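Local coordinates for putative lipase (Bacteroides thetaiotaomicron VPI-5482, PDB 3BZW), which is a putative SGNH-hydrolase lipase of the GDSL family, probably cleaving acyl esters such as those of lysophospholipids, at residues Pro61-Gly65 with Lys80-His85; Gly68-Val74 with Val94-Asp100; Asp160-Val164 with Leu262-Phe266. All coordinates share one frame; numbering follows the deposited sequence.

Contact 1 (Pro61-Gly65 with Lys80-His85)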
ATOM      1  N   PRO A  61     -28.992  19.870 -34.918  1.00  5.89           N
ATOM      2  CA  PRO A  61     -28.598  18.480 -34.692  1.00  7.15           C
ATOM      3  C   PRO A  61     -28.724  17.535 -35.886  1.00  7.50           C
ATOM      4  O   PRO A  61     -29.752  17.496 -36.556  1.00  7.93           O
ATOM      5  CB  PRO A  61     -29.520  18.064 -33.558  1.00  6.61           C
ATOM      6  CG  PRO A  61     -30.818  18.716 -33.978  1.00  6.72           C
ATOM      7  CD  PRO A  61     -30.389  20.094 -34.492  1.00  6.15           C
ATOM      8  N   PHE A  62     -27.660  16.788 -36.151  1.00  6.47           N
ATOM      9  CA  PHE A  62     -27.664  15.781 -37.203  1.00  6.37           C
ATOM     10  C   PHE A  62     -27.534  14.511 -36.356  1.00  6.94           C
ATOM     11  O   PHE A  62     -26.436  14.134 -35.942  1.00  4.50           O
ATOM     12  CB  PHE A  62     -26.460  15.951 -38.136  1.00  6.71           C
ATOM     13  CG  PHE A  62     -26.437  17.269 -38.873  1.00  8.78           C
ATOM     14  CD1 PHE A  62     -27.595  17.783 -39.456  1.00  9.27           C
ATOM     15  CD2 PHE A  62     -25.249  17.978 -39.016  1.00  7.67           C
ATOM     16  CE1 PHE A  62     -27.565  18.982 -40.170  1.00  7.43           C
ATOM     17  CE2 PHE A  62     -25.208  19.177 -39.728  1.00  9.81           C
ATOM     18  CZ  PHE A  62     -26.371  19.678 -40.306  1.00  8.68           C
ATOM     19  N   VAL A  63     -28.666  13.871 -36.084  1.00  5.27           N
ATOM     20  CA  VAL A  63     -28.698  12.690 -35.222  1.00  7.69           C
ATOM     21  C   VAL A  63     -28.652  11.347 -35.930  1.00  8.30           C
ATOM     22  O   VAL A  63     -29.466  11.062 -36.810  1.00  9.27           O
ATOM     23  CB  VAL A  63     -29.952  12.724 -34.317  1.00  8.09           C
ATOM     24  CG1 VAL A  63     -29.921  11.570 -33.334  1.00  8.60           C
ATOM     25  CG2 VAL A  63     -30.026  14.057 -33.589  1.00  8.67           C
ATOM     26  N   TYR A  64     -27.704  10.509 -35.521  1.00  5.71           N
ATOM     27  CA  TYR A  64     -27.543   9.197 -36.123  1.00  6.54           C
ATOM     28  C   TYR A  64     -27.683   8.051 -35.130  1.00  7.16           C
ATOM     29  O   TYR A  64     -27.681   6.883 -35.515  1.00  5.38           O
ATOM     30  CB  TYR A  64     -26.191   9.145 -36.844  1.00  6.79           C
ATOM     31  CG  TYR A  64     -26.204  10.037 -38.059  1.00  9.05           C
ATOM     32  CD1 TYR A  64     -26.744   9.589 -39.262  1.00  8.94           C
ATOM     33  CD2 TYR A  64     -25.804  11.368 -37.974  1.00  8.50           C
ATOM     34  CE1 TYR A  64     -26.893  10.445 -40.348  1.00 11.19           C
ATOM     35  CE2 TYR A  64     -25.949  12.235 -39.056  1.00 10.77           C
ATOM     36  CZ  TYR A  64     -26.499  11.767 -40.237  1.00 12.68           C
ATOM     37  OH  TYR A  64     -26.683  12.627 -41.297  1.00 14.39           O
ATOM     38  N   GLY A  65     -27.827   8.389 -33.852  1.00  7.71           N
ATOM     39  CA  GLY A  65     -27.979   7.359 -32.840  1.00  6.47           C
ATOM     40  C   GLY A  65     -29.200   6.496 -33.099  1.00  7.86           C
ATOM     41  O   GLY A  65     -30.264   6.995 -33.464  1.00  6.28           O
ATOM     42  N   LYS A  80     -22.247   8.028 -42.527  1.00  7.89           N
ATOM     43  CA  LYS A  80     -23.527   8.560 -42.967  1.00  9.90           C
ATOM     44  C   LYS A  80     -23.568  10.062 -42.707  1.00  8.74           C
ATOM     45  O   LYS A  80     -24.094  10.828 -43.514  1.00 10.37           O
ATOM     46  CB  LYS A  80     -24.681   7.855 -42.246  1.00 11.06           C
ATOM     47  CG  LYS A  80     -26.023   8.036 -42.941  1.00 16.08           C
ATOM     48  CD  LYS A  80     -27.131   7.235 -42.275  1.00 17.37           C
ATOM     49  CE  LYS A  80     -28.435   7.395 -43.045  1.00 21.09           C
ATOM     50  NZ  LYS A  80     -29.594   6.762 -42.355  1.00 22.06           N
ATOM     51  N   LEU A  81     -23.004  10.479 -41.579  1.00  6.96           N
ATOM     52  CA  LEU A  81     -22.953  11.891 -41.228  1.00  7.16           C
ATOM     53  C   LEU A  81     -22.141  12.641 -42.283  1.00  7.48           C
ATOM     54  O   LEU A  81     -22.552  13.699 -42.754  1.00  9.06           O
ATOM     55  CB  LEU A  81     -22.303  12.066 -39.851  1.00  6.92           C
ATOM     56  CG  LEU A  81     -21.945  13.482 -39.398  1.00  9.62           C
ATOM     57  CD1 LEU A  81     -23.203  14.319 -39.246  1.00  8.47           C
ATOM     58  CD2 LEU A  81     -21.189  13.409 -38.076  1.00  8.07           C
ATOM     59  N   LYS A  82     -20.992  12.083 -42.653  1.00  8.35           N
ATOM     60  CA  LYS A  82     -20.120  12.696 -43.655  1.00  9.44           C
ATOM     61  C   LYS A  82     -20.861  12.818 -44.984  1.00 10.06           C
ATOM     62  O   LYS A  82     -20.863  13.875 -45.620  1.00 11.21           O
ATOM     63  CB  LYS A  82     -18.860  11.845 -43.855  1.00 11.55           C
ATOM     64  CG  LYS A  82     -17.806  12.469 -44.777  1.00 14.99           C
ATOM     65  CD  LYS A  82     -17.169  13.694 -44.132  1.00 16.76           C
ATOM     66  CE  LYS A  82     -16.159  14.376 -45.048  1.00 19.43           C
ATOM     67  NZ  LYS A  82     -15.007  13.505 -45.392  1.00 22.21           N
ATOM     68  N   LYS A  83     -21.497  11.728 -45.391  1.00  9.78           N
ATOM     69  CA  LYS A  83     -22.241  11.686 -46.644  1.00 11.80           C
ATOM     70  C   LYS A  83     -23.367  12.716 -46.715  1.00 11.64           C
ATOM     71  O   LYS A  83     -23.467  13.479 -47.675  1.00  9.77           O
ATOM     72  CB  LYS A  83     -22.831  10.288 -46.850  1.00 12.93           C
ATOM     73  CG  LYS A  83     -23.722  10.160 -48.079  1.00 19.17           C
ATOM     74  CD  LYS A  83     -24.480   8.837 -48.078  1.00 22.97           C
ATOM     75  CE  LYS A  83     -25.516   8.792 -49.195  1.00 27.27           C
ATOM     76  NZ  LYS A  83     -26.328   7.534 -49.171  1.00 28.01           N
ATOM     77  N   GLU A  84     -24.210  12.741 -45.691  1.00 10.44           N
ATOM     78  CA  GLU A  84     -25.351  13.645 -45.683  1.00 11.29           C
ATOM     79  C   GLU A  84     -25.097  15.085 -45.242  1.00 11.63           C
ATOM     80  O   GLU A  84     -25.792  15.992 -45.697  1.00 11.22           O
ATOM     81  CB  GLU A  84     -26.469  13.042 -44.831  1.00 11.25           C
ATOM     82  CG  GLU A  84     -26.739  11.569 -45.136  1.00 13.08           C
ATOM     83  CD  GLU A  84     -27.893  11.006 -44.333  1.00 13.53           C
ATOM     84  OE1 GLU A  84     -28.054  11.412 -43.167  1.00 13.93           O
ATOM     85  OE2 GLU A  84     -28.630  10.151 -44.864  1.00 16.33           O
ATOM     86  N   HIS A  85     -24.111  15.309 -44.373  1.00 10.72           N
ATOM     87  CA  HIS A  85     -23.841  16.663 -43.887  1.00 11.33           C
ATOM     88  C   HIS A  85     -22.365  17.025 -43.753  1.00 11.59           C
ATOM     89  O   HIS A  85     -22.014  17.946 -43.012  1.00 12.47           O
ATOM     90  CB  HIS A  85     -24.519  16.861 -42.530  1.00 11.42           C
ATOM     91  CG  HIS A  85     -25.997  16.632 -42.558  1.00 12.07           C
ATOM     92  ND1 HIS A  85     -26.866  17.472 -43.218  1.00 10.66           N
ATOM     93  CD2 HIS A  85     -26.756  15.640 -42.033  1.00 11.26           C
ATOM     94  CE1 HIS A  85     -28.098  17.007 -43.102  1.00 11.75           C
ATOM     95  NE2 HIS A  85     -28.058  15.898 -42.388  1.00 13.53           N
TER
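The 80-85 turns of a helix lie beside the end of a strand, with Phe62 and Leu81 the pair nearest in register, their CA atoms 7.3 Å apart. From this spacing Phe62 and Tyr64 reach across to the helix, while Val63 between them turns away, the alternation of an extended chain. Phe62 lays its ring flat on the imidazole of His85 in a face-to-face stack: the centroids of Phe62 and His85 are 3.7 Å apart and their planes only 5° from parallel. CB of Glu84 lies over the rim of the opposite face of the imidazole, and ND1 of His85 is hydrogen-bonded to Glu88, a second restraint on the ring's rotation.

Tyr64 has its CG beside the backbone N (chi1 -69°), a torsion that swings the ring toward the helix. Its hydroxyl donates to Glu84, with OH to OE1 at 2.6 Å, and the carboxylate accepts through its anti lone pair while standing 52° from the ring plane. The same Tyr64 OH meets the edge of His85, 3.1 Å from CD2. Leu81 CD1 touches both aromatic side chains, 3.5 Å from Tyr64 CE2 and 3.8 Å from Phe62 CB. The aliphatic part of Lys80 crosses Tyr64 obliquely, CG to CE1 3.6 Å.

Strand 60-63 is outermost in the parallel sheet of this chain, and Phe62 pairs through its backbone with Val29 and Tyr31 of strand 28-33. Helix 74-85 belongs to the beta-alpha-beta crossover leading on to strand 91-95, whereas Pro61 and Val63 pack against Trp50 of helix 49-57.

Contact 2 (Gly68-Val74 with Val94-Asp100); sequences GRQWDDV and VFMGTND. With ACT (acetate ion), chain G.
Trp71 and Met96, the latter present as selenomethionine, form the dense part of a contact that ends at the probable active site of this SGNH-hydrolase fold. Met96 sends CB over the five-membered ring of Trp71, 3.9 Å from its centroid, and CG to 3.5 Å from Trp71 CD1. The chain is bent at chi2 and chi3, bringing CE of Met96 to 4.0 Å from CG2 of Val74. Val94 CG1 meets the far end of the indole at CZ2. Two polar ties fix Trp71: a weak bond from NE1 to Met96 O, and one from its backbone N to the syn lone pair of Asp100 OD2, 2.8 Å long. Asp100 OD1 is in turn bridged to Arg146.

The looser side holds exposed Gly68 and partly exposed Arg69 and Asn99. A water bridges the segments, from Arg69 O to the backbone N of Gly97 and Asn99. An acetate, probably from the crystallisation liquor, is bonded by His242 NE2, Ser35 N, Gly68 N (2.7 Å to OXT) and Asn99 ND2; the last three are consistent with the family's oxyanion hole, Asn99 lying in the Gly-Thr-Asn-Asp sequence 97-100. Asn99 ND2 donates to Arg69 O (N-H...O angle 166°) and, 2.8 Å away, to acetate OXT (N-H...O angle 175°).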
ATOM      1  N   GLY A  68     -30.223   0.337 -29.505  1.00  8.17           N
ATOM      2  CA  GLY A  68     -29.472  -0.906 -29.479  1.00  8.16           C
ATOM      3  C   GLY A  68     -28.097  -0.960 -30.122  1.00  8.43           C
ATOM      4  O   GLY A  68     -27.425  -1.989 -30.031  1.00  7.51           O
ATOM      5  N   ARG A  69     -27.655   0.118 -30.762  1.00  6.70           N
ATOM      6  CA  ARG A  69     -26.345   0.092 -31.405  1.00  6.06           C
ATOM      7  C   ARG A  69     -25.185   0.106 -30.416  1.00  6.27           C
ATOM      8  O   ARG A  69     -25.307   0.599 -29.289  1.00  4.21           O
ATOM      9  CB  ARG A  69     -26.217   1.248 -32.404  1.00  6.23           C
ATOM     10  CG  ARG A  69     -27.202   1.137 -33.568  1.00  7.66           C
ATOM     11  CD  ARG A  69     -27.003  -0.180 -34.319  1.00 12.59           C
ATOM     12  NE  ARG A  69     -28.120  -0.504 -35.207  1.00 16.63           N
ATOM     13  CZ  ARG A  69     -28.316   0.036 -36.407  1.00 18.08           C
ATOM     14  NH1 ARG A  69     -27.466   0.937 -36.886  1.00 18.21           N
ATOM     15  NH2 ARG A  69     -29.366  -0.330 -37.133  1.00 16.80           N
ATOM     16  N   GLN A  70     -24.062  -0.451 -30.856  1.00  7.44           N
ATOM     17  CA  GLN A  70     -22.855  -0.550 -30.042  1.00  7.61           C
ATOM     18  C   GLN A  70     -21.701   0.202 -30.700  1.00  6.84           C
ATOM     19  O   GLN A  70     -21.860   0.766 -31.783  1.00  7.36           O
ATOM     20  CB  GLN A  70     -22.495  -2.026 -29.868  1.00  7.21           C
ATOM     21  CG  GLN A  70     -23.578  -2.829 -29.151  1.00  8.99           C
ATOM     22  CD  GLN A  70     -23.477  -4.317 -29.420  1.00  8.95           C
ATOM     23  OE1 GLN A  70     -22.388  -4.883 -29.424  1.00 11.51           O
ATOM     24  NE2 GLN A  70     -24.619  -4.959 -29.636  1.00 11.25           N
ATOM     25  N   TRP A  71     -20.539   0.209 -30.053  1.00  4.30           N
ATOM     26  CA  TRP A  71     -19.391   0.915 -30.606  1.00  4.71           C
ATOM     27  C   TRP A  71     -18.961   0.432 -31.987  1.00  4.20           C
ATOM     28  O   TRP A  71     -18.217   1.130 -32.678  1.00  5.01           O
ATOM     29  CB  TRP A  71     -18.191   0.856 -29.644  1.00  3.84           C
ATOM     30  CG  TRP A  71     -17.963   2.156 -28.922  1.00  3.80           C
ATOM     31  CD1 TRP A  71     -18.521   2.551 -27.736  1.00  4.18           C
ATOM     32  CD2 TRP A  71     -17.160   3.253 -29.373  1.00  3.95           C
ATOM     33  NE1 TRP A  71     -18.115   3.830 -27.423  1.00  2.97           N
ATOM     34  CE2 TRP A  71     -17.281   4.285 -28.411  1.00  4.14           C
ATOM     35  CE3 TRP A  71     -16.352   3.470 -30.500  1.00  4.77           C
ATOM     36  CZ2 TRP A  71     -16.623   5.512 -28.542  1.00  5.26           C
ATOM     37  CZ3 TRP A  71     -15.697   4.691 -30.631  1.00  5.71           C
ATOM     38  CH2 TRP A  71     -15.838   5.697 -29.657  1.00  5.25           C
ATOM     39  N   ASP A  72     -19.429  -0.741 -32.407  1.00  5.69           N
ATOM     40  CA  ASP A  72     -19.050  -1.245 -33.728  1.00  7.39           C
ATOM     41  C   ASP A  72     -19.808  -0.514 -34.834  1.00  6.82           C
ATOM     42  O   ASP A  72     -19.476  -0.640 -36.014  1.00  6.81           O
ATOM     43  CB  ASP A  72     -19.294  -2.762 -33.829  1.00  6.99           C
ATOM     44  CG  ASP A  72     -20.760  -3.139 -33.676  1.00 10.00           C
ATOM     45  OD1 ASP A  72     -21.511  -2.402 -33.003  1.00 11.88           O
ATOM     46  OD2 ASP A  72     -21.156  -4.194 -34.215  1.00 10.81           O
ATOM     47  N   ASP A  73     -20.806   0.270 -34.441  1.00  6.70           N
ATOM     48  CA  ASP A  73     -21.622   1.013 -35.395  1.00  7.79           C
ATOM     49  C   ASP A  73     -21.170   2.468 -35.559  1.00  7.10           C
ATOM     50  O   ASP A  73     -21.753   3.216 -36.343  1.00  7.62           O
ATOM     51  CB  ASP A  73     -23.095   0.967 -34.955  1.00  8.02           C
ATOM     52  CG  ASP A  73     -24.061   1.347 -36.071  1.00 10.13           C
ATOM     53  OD1 ASP A  73     -23.937   0.786 -37.185  1.00  6.46           O
ATOM     54  OD2 ASP A  73     -24.950   2.195 -35.830  1.00  7.56           O
ATOM     55  N   VAL A  74     -20.126   2.865 -34.835  1.00  4.79           N
ATOM     56  CA  VAL A  74     -19.630   4.238 -34.916  1.00  5.90           C
ATOM     57  C   VAL A  74     -19.146   4.625 -36.318  1.00  5.23           C
ATOM     58  O   VAL A  74     -19.457   5.710 -36.802  1.00  4.02           O
ATOM     59  CB  VAL A  74     -18.513   4.490 -33.875  1.00  4.33           C
ATOM     60  CG1 VAL A  74     -17.832   5.838 -34.131  1.00  6.54           C
ATOM     61  CG2 VAL A  74     -19.120   4.478 -32.471  1.00  3.23           C
ATOM     62  N   VAL A  94     -19.926  11.660 -29.496  1.00  6.40           N
ATOM     63  CA  VAL A  94     -20.092  10.213 -29.551  1.00  5.82           C
ATOM     64  C   VAL A  94     -20.465   9.747 -28.146  1.00  7.02           C
ATOM     65  O   VAL A  94     -19.655   9.813 -27.225  1.00  5.97           O
ATOM     66  CB  VAL A  94     -18.791   9.523 -30.001  1.00  7.72           C
ATOM     67  CG1 VAL A  94     -19.036   8.033 -30.198  1.00  7.42           C
ATOM     68  CG2 VAL A  94     -18.284  10.163 -31.296  1.00  6.76           C
ATOM     69  N   PHE A  95     -21.701   9.279 -28.005  1.00  5.32           N
ATOM     70  CA  PHE A  95     -22.262   8.829 -26.730  1.00  5.33           C
ATOM     71  C   PHE A  95     -22.629   7.360 -26.954  1.00  5.78           C
ATOM     72  O   PHE A  95     -23.765   7.047 -27.296  1.00  5.31           O
ATOM     73  CB  PHE A  95     -23.509   9.682 -26.460  1.00  5.48           C
ATOM     74  CG  PHE A  95     -24.086   9.539 -25.083  1.00  5.94           C
ATOM     75  CD1 PHE A  95     -25.336  10.084 -24.795  1.00  7.45           C
ATOM     76  CD2 PHE A  95     -23.392   8.889 -24.071  1.00  6.46           C
ATOM     77  CE1 PHE A  95     -25.883   9.983 -23.520  1.00  6.98           C
ATOM     78  CE2 PHE A  95     -23.934   8.783 -22.788  1.00  7.26           C
ATOM     79  CZ  PHE A  95     -25.179   9.330 -22.516  1.00  7.61           C
HETATM   80  N   MSE A  96     -21.670   6.463 -26.735  1.00  5.93           N
HETATM   81  CA  MSE A  96     -21.884   5.046 -27.022  1.00  6.27           C
HETATM   82  C   MSE A  96     -21.162   4.087 -26.074  1.00  5.76           C
HETATM   83  O   MSE A  96     -20.154   4.443 -25.470  1.00  4.58           O
HETATM   84  CB  MSE A  96     -21.385   4.785 -28.448  1.00  8.81           C
HETATM   85  CG  MSE A  96     -21.667   3.406 -29.012  1.00 11.58           C
HETATM   86 SE   MSE A  96     -23.428   3.316 -29.758  1.00 18.46          SE
HETATM   87  CE  MSE A  96     -23.025   3.972 -31.547  1.00 13.95           C
ATOM     88  N   GLY A  97     -21.676   2.863 -25.956  1.00  5.02           N
ATOM     89  CA  GLY A  97     -21.012   1.881 -25.119  1.00  4.84           C
ATOM     90  C   GLY A  97     -21.849   1.082 -24.143  1.00  5.19           C
ATOM     91  O   GLY A  97     -21.489  -0.045 -23.799  1.00  5.16           O
ATOM     92  N   THR A  98     -22.966   1.638 -23.693  1.00  3.81           N
ATOM     93  CA  THR A  98     -23.786   0.914 -22.733  1.00  5.62           C
ATOM     94  C   THR A  98     -24.297  -0.414 -23.305  1.00  5.88           C
ATOM     95  O   THR A  98     -24.478  -1.386 -22.571  1.00  6.85           O
ATOM     96  CB  THR A  98     -24.959   1.791 -22.226  1.00  3.87           C
ATOM     97  OG1 THR A  98     -25.333   1.356 -20.912  1.00  4.52           O
ATOM     98  CG2 THR A  98     -26.165   1.688 -23.151  1.00  4.50           C
ATOM     99  N   ASN A  99     -24.506  -0.468 -24.619  1.00  6.10           N
ATOM    100  CA  ASN A  99     -24.976  -1.701 -25.238  1.00  6.83           C
ATOM    101  C   ASN A  99     -23.854  -2.732 -25.397  1.00  5.71           C
ATOM    102  O   ASN A  99     -24.112  -3.935 -25.468  1.00  4.30           O
ATOM    103  CB  ASN A  99     -25.641  -1.408 -26.588  1.00  6.22           C
ATOM    104  CG  ASN A  99     -26.992  -0.721 -26.435  1.00  9.02           C
ATOM    105  OD1 ASN A  99     -27.792  -1.095 -25.575  1.00  8.62           O
ATOM    106  ND2 ASN A  99     -27.257   0.272 -27.278  1.00  6.07           N
ATOM    107  N   ASP A 100     -22.610  -2.268 -25.472  1.00  6.23           N
ATOM    108  CA  ASP A 100     -21.483  -3.194 -25.568  1.00  5.06           C
ATOM    109  C   ASP A 100     -21.441  -3.948 -24.237  1.00  5.17           C
ATOM    110  O   ASP A 100     -21.176  -5.152 -24.191  1.00  6.31           O
ATOM    111  CB  ASP A 100     -20.175  -2.433 -25.789  1.00  4.50           C
ATOM    112  CG  ASP A 100     -20.087  -1.820 -27.174  1.00  6.02           C
ATOM    113  OD1 ASP A 100     -19.421  -2.411 -28.052  1.00  5.70           O
ATOM    114  OD2 ASP A 100     -20.697  -0.749 -27.385  1.00  3.35           O
TER
HETATM  115  C   ACT G 301     -30.067   1.436 -25.905  1.00  9.06           C
HETATM  116  O   ACT G 301     -31.076   0.839 -25.574  1.00  9.73           O
HETATM  117  OXT ACT G 301     -29.744   1.476 -27.080  1.00  8.64           O
HETATM  118  CH3 ACT G 301     -29.229   2.140 -24.868  1.00  7.95           C
HETATM  119  O   HOH W   1     -24.224   1.733 -26.796  1.00  4.11           O

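Contact 3 (Asp160-Val164 with Leu262-Phe266); sequences DKQIV and LPVAF
Leu262 opens the second segment by meeting Val164 tip to tip, its CD1 3.8 Å from CG2 of the valine. The backbone O of Leu262 is held separately by Trp24 NE1.

Pro263 supplies the direct polar link. Its carbonyl O accepts from Gln162 NE2 at 2.8 Å. The bond is fairly straight, with an N-H...O angle of 163°, and the donor lies in the carbonyl plane. Gln162 gets there with CG anti to its backbone N (chi1 179°), and a bend at chi2 turns the amide so that NE2 meets Pro263 O nearly in the plane of both groups; CG of Gln162 is itself 3.2 Å from Pro263 O. A leucine in place of Gln162 would probably leave the carbonyl of buried Pro263 without its amide donor.

Val264 points its side chain away, but its carbonyl O stays engaged: a water receives the Gln162 N-H at 3.0 Å and donates to Val264 O at 2.7 Å. Phe266 then comes in edge-first, CE2 lying 3.6 Å from Asp160 O and CZ 4.0 Å from Gln162 CB, while Val264 O sits over one ring face.

Seven residues of the contact lie within reach of a second subunit, whose Arg250 bonds to Lys161 O and packs on Phe266, and whose Tyr257 packs on Pro263. Within the chain, the segment following helix 245-258 runs beside the start of strand 162-166, whose Gln162 and Val164 pair through the backbone with Ile92 of strand 91-95.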
ATOM      1  N   ASP A 160     -10.304  17.775 -39.042  1.00  7.19           N
ATOM      2  CA  ASP A 160     -10.223  19.176 -38.624  1.00  8.21           C
ATOM      3  C   ASP A 160     -11.391  19.634 -37.760  1.00  7.70           C
ATOM      4  O   ASP A 160     -11.584  20.833 -37.547  1.00  7.32           O
ATOM      5  CB  ASP A 160     -10.127  20.073 -39.864  1.00 10.87           C
ATOM      6  CG  ASP A 160     -11.379  20.008 -40.733  1.00 14.96           C
ATOM      7  OD1 ASP A 160     -12.165  19.044 -40.592  1.00 15.44           O
ATOM      8  OD2 ASP A 160     -11.568  20.915 -41.569  1.00 16.00           O
ATOM      9  N   LYS A 161     -12.161  18.681 -37.250  1.00  7.33           N
ATOM     10  CA  LYS A 161     -13.320  19.006 -36.431  1.00  6.18           C
ATOM     11  C   LYS A 161     -13.133  18.690 -34.955  1.00  7.45           C
ATOM     12  O   LYS A 161     -12.239  17.933 -34.566  1.00  7.38           O
ATOM     13  CB  LYS A 161     -14.547  18.236 -36.931  1.00  6.12           C
ATOM     14  CG  LYS A 161     -14.854  18.396 -38.413  1.00  6.63           C
ATOM     15  CD  LYS A 161     -15.217  19.829 -38.779  1.00  7.84           C
ATOM     16  CE  LYS A 161     -15.634  19.908 -40.246  1.00  8.96           C
ATOM     17  NZ  LYS A 161     -16.044  21.273 -40.659  1.00 10.52           N
ATOM     18  N   GLN A 162     -13.996  19.286 -34.141  1.00  6.83           N
ATOM     19  CA  GLN A 162     -13.996  19.057 -32.704  1.00  7.54           C
ATOM     20  C   GLN A 162     -14.824  17.788 -32.492  1.00  7.38           C
ATOM     21  O   GLN A 162     -16.028  17.782 -32.750  1.00  8.91           O
ATOM     22  CB  GLN A 162     -14.661  20.234 -31.988  1.00  6.20           C
ATOM     23  CG  GLN A 162     -14.740  20.093 -30.473  1.00  6.04           C
ATOM     24  CD  GLN A 162     -13.373  19.933 -29.840  1.00  7.06           C
ATOM     25  OE1 GLN A 162     -12.826  18.829 -29.783  1.00  9.09           O
ATOM     26  NE2 GLN A 162     -12.806  21.036 -29.375  1.00  5.57           N
ATOM     27  N   ILE A 163     -14.178  16.710 -32.050  1.00  6.20           N
ATOM     28  CA  ILE A 163     -14.874  15.445 -31.809  1.00  5.37           C
ATOM     29  C   ILE A 163     -14.719  15.088 -30.333  1.00  6.55           C
ATOM     30  O   ILE A 163     -13.601  14.990 -29.823  1.00  4.87           O
ATOM     31  CB  ILE A 163     -14.288  14.306 -32.671  1.00  6.53           C
ATOM     32  CG1 ILE A 163     -14.231  14.737 -34.141  1.00  5.22           C
ATOM     33  CG2 ILE A 163     -15.148  13.059 -32.531  1.00  4.78           C
ATOM     34  CD1 ILE A 163     -13.527  13.734 -35.046  1.00  4.97           C
ATOM     35  N   VAL A 164     -15.842  14.882 -29.651  1.00  5.22           N
ATOM     36  CA  VAL A 164     -15.808  14.591 -28.221  1.00  5.68           C
ATOM     37  C   VAL A 164     -16.526  13.293 -27.859  1.00  6.05           C
ATOM     38  O   VAL A 164     -17.586  12.988 -28.408  1.00  4.65           O
ATOM     39  CB  VAL A 164     -16.460  15.747 -27.435  1.00  5.75           C
ATOM     40  CG1 VAL A 164     -16.171  15.603 -25.945  1.00  6.57           C
ATOM     41  CG2 VAL A 164     -15.958  17.082 -27.970  1.00  6.55           C
ATOM     42  N   LEU A 262     -14.513  23.538 -24.446  1.00  7.35           N
ATOM     43  CA  LEU A 262     -13.996  23.117 -25.746  1.00  7.98           C
ATOM     44  C   LEU A 262     -14.466  24.004 -26.891  1.00  9.16           C
ATOM     45  O   LEU A 262     -15.660  24.276 -27.030  1.00  8.18           O
ATOM     46  CB  LEU A 262     -14.418  21.671 -26.027  1.00  6.70           C
ATOM     47  CG  LEU A 262     -13.937  20.621 -25.021  1.00  8.12           C
ATOM     48  CD1 LEU A 262     -14.688  19.306 -25.218  1.00  6.58           C
ATOM     49  CD2 LEU A 262     -12.441  20.424 -25.197  1.00  6.61           C
ATOM     50  N   PRO A 263     -13.528  24.461 -27.737  1.00  8.34           N
ATOM     51  CA  PRO A 263     -13.902  25.315 -28.865  1.00  7.81           C
ATOM     52  C   PRO A 263     -14.492  24.475 -29.993  1.00  8.48           C
ATOM     53  O   PRO A 263     -14.342  23.252 -30.013  1.00  8.33           O
ATOM     54  CB  PRO A 263     -12.572  25.937 -29.271  1.00  9.29           C
ATOM     55  CG  PRO A 263     -11.624  24.791 -29.068  1.00  7.78           C
ATOM     56  CD  PRO A 263     -12.067  24.249 -27.707  1.00  9.03           C
ATOM     57  N   VAL A 264     -15.174  25.133 -30.921  1.00  7.86           N
ATOM     58  CA  VAL A 264     -15.731  24.445 -32.079  1.00  8.00           C
ATOM     59  C   VAL A 264     -15.015  25.044 -33.281  1.00  9.17           C
ATOM     60  O   VAL A 264     -14.423  24.327 -34.083  1.00 10.48           O
ATOM     61  CB  VAL A 264     -17.250  24.669 -32.217  1.00  8.47           C
ATOM     62  CG1 VAL A 264     -17.756  24.006 -33.502  1.00  8.79           C
ATOM     63  CG2 VAL A 264     -17.971  24.081 -31.011  1.00  7.47           C
ATOM     64  N   ALA A 265     -15.063  26.369 -33.388  1.00 10.13           N
ATOM     65  CA  ALA A 265     -14.393  27.073 -34.474  1.00 13.09           C
ATOM     66  C   ALA A 265     -12.936  27.264 -34.074  1.00 14.23           C
ATOM     67  O   ALA A 265     -12.645  27.875 -33.046  1.00 15.49           O
ATOM     68  CB  ALA A 265     -15.046  28.432 -34.711  1.00 12.83           C
ATOM     69  N   PHE A 266     -12.023  26.741 -34.882  1.00 16.12           N
ATOM     70  CA  PHE A 266     -10.599  26.865 -34.599  1.00 18.57           C
ATOM     71  C   PHE A 266      -9.977  28.069 -35.308  1.00 20.68           C
ATOM     72  O   PHE A 266      -9.144  28.753 -34.678  1.00 22.70           O
ATOM     73  CB  PHE A 266      -9.882  25.579 -35.006  1.00 16.74           C
ATOM     74  CG  PHE A 266     -10.352  24.368 -34.255  1.00 15.05           C
ATOM     75  CD1 PHE A 266     -10.163  24.271 -32.880  1.00 13.65           C
ATOM     76  CD2 PHE A 266     -11.003  23.334 -34.916  1.00 15.10           C
ATOM     77  CE1 PHE A 266     -10.615  23.159 -32.173  1.00 13.98           C
ATOM     78  CE2 PHE A 266     -11.462  22.216 -34.220  1.00 15.38           C
ATOM     79  CZ  PHE A 266     -11.268  22.128 -32.846  1.00 13.65           C
TER
HETATM   80  O   HOH W   2     -14.838  21.928 -35.232  1.00  8.85           O

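How the contacts relate
All three contacts attach to one parallel sheet. Contact 2 is central and buried, its centre about 7 Å from the centre of the chain; contact 3, at about 16 Å, is peripheral but buried too, partly by the second subunit; contact 1 alone is partly exposed. Contacts 1 and 2 share helix 74-85, at its last turns and its beginning; contacts 2 and 3 join through neighbouring strands, Val94 N lying 2.9 Å from Val164 O in a probable hydrogen bond. The chemistry follows place: aromatic stacking and charged side chains where the exposed side of helix 74-85 meets the outermost strand; apolar packing of indole and selenomethionine inside contact 2, with donors round an anion at the likely active site; backbone carbonyls held by amide and water near the subunit boundary.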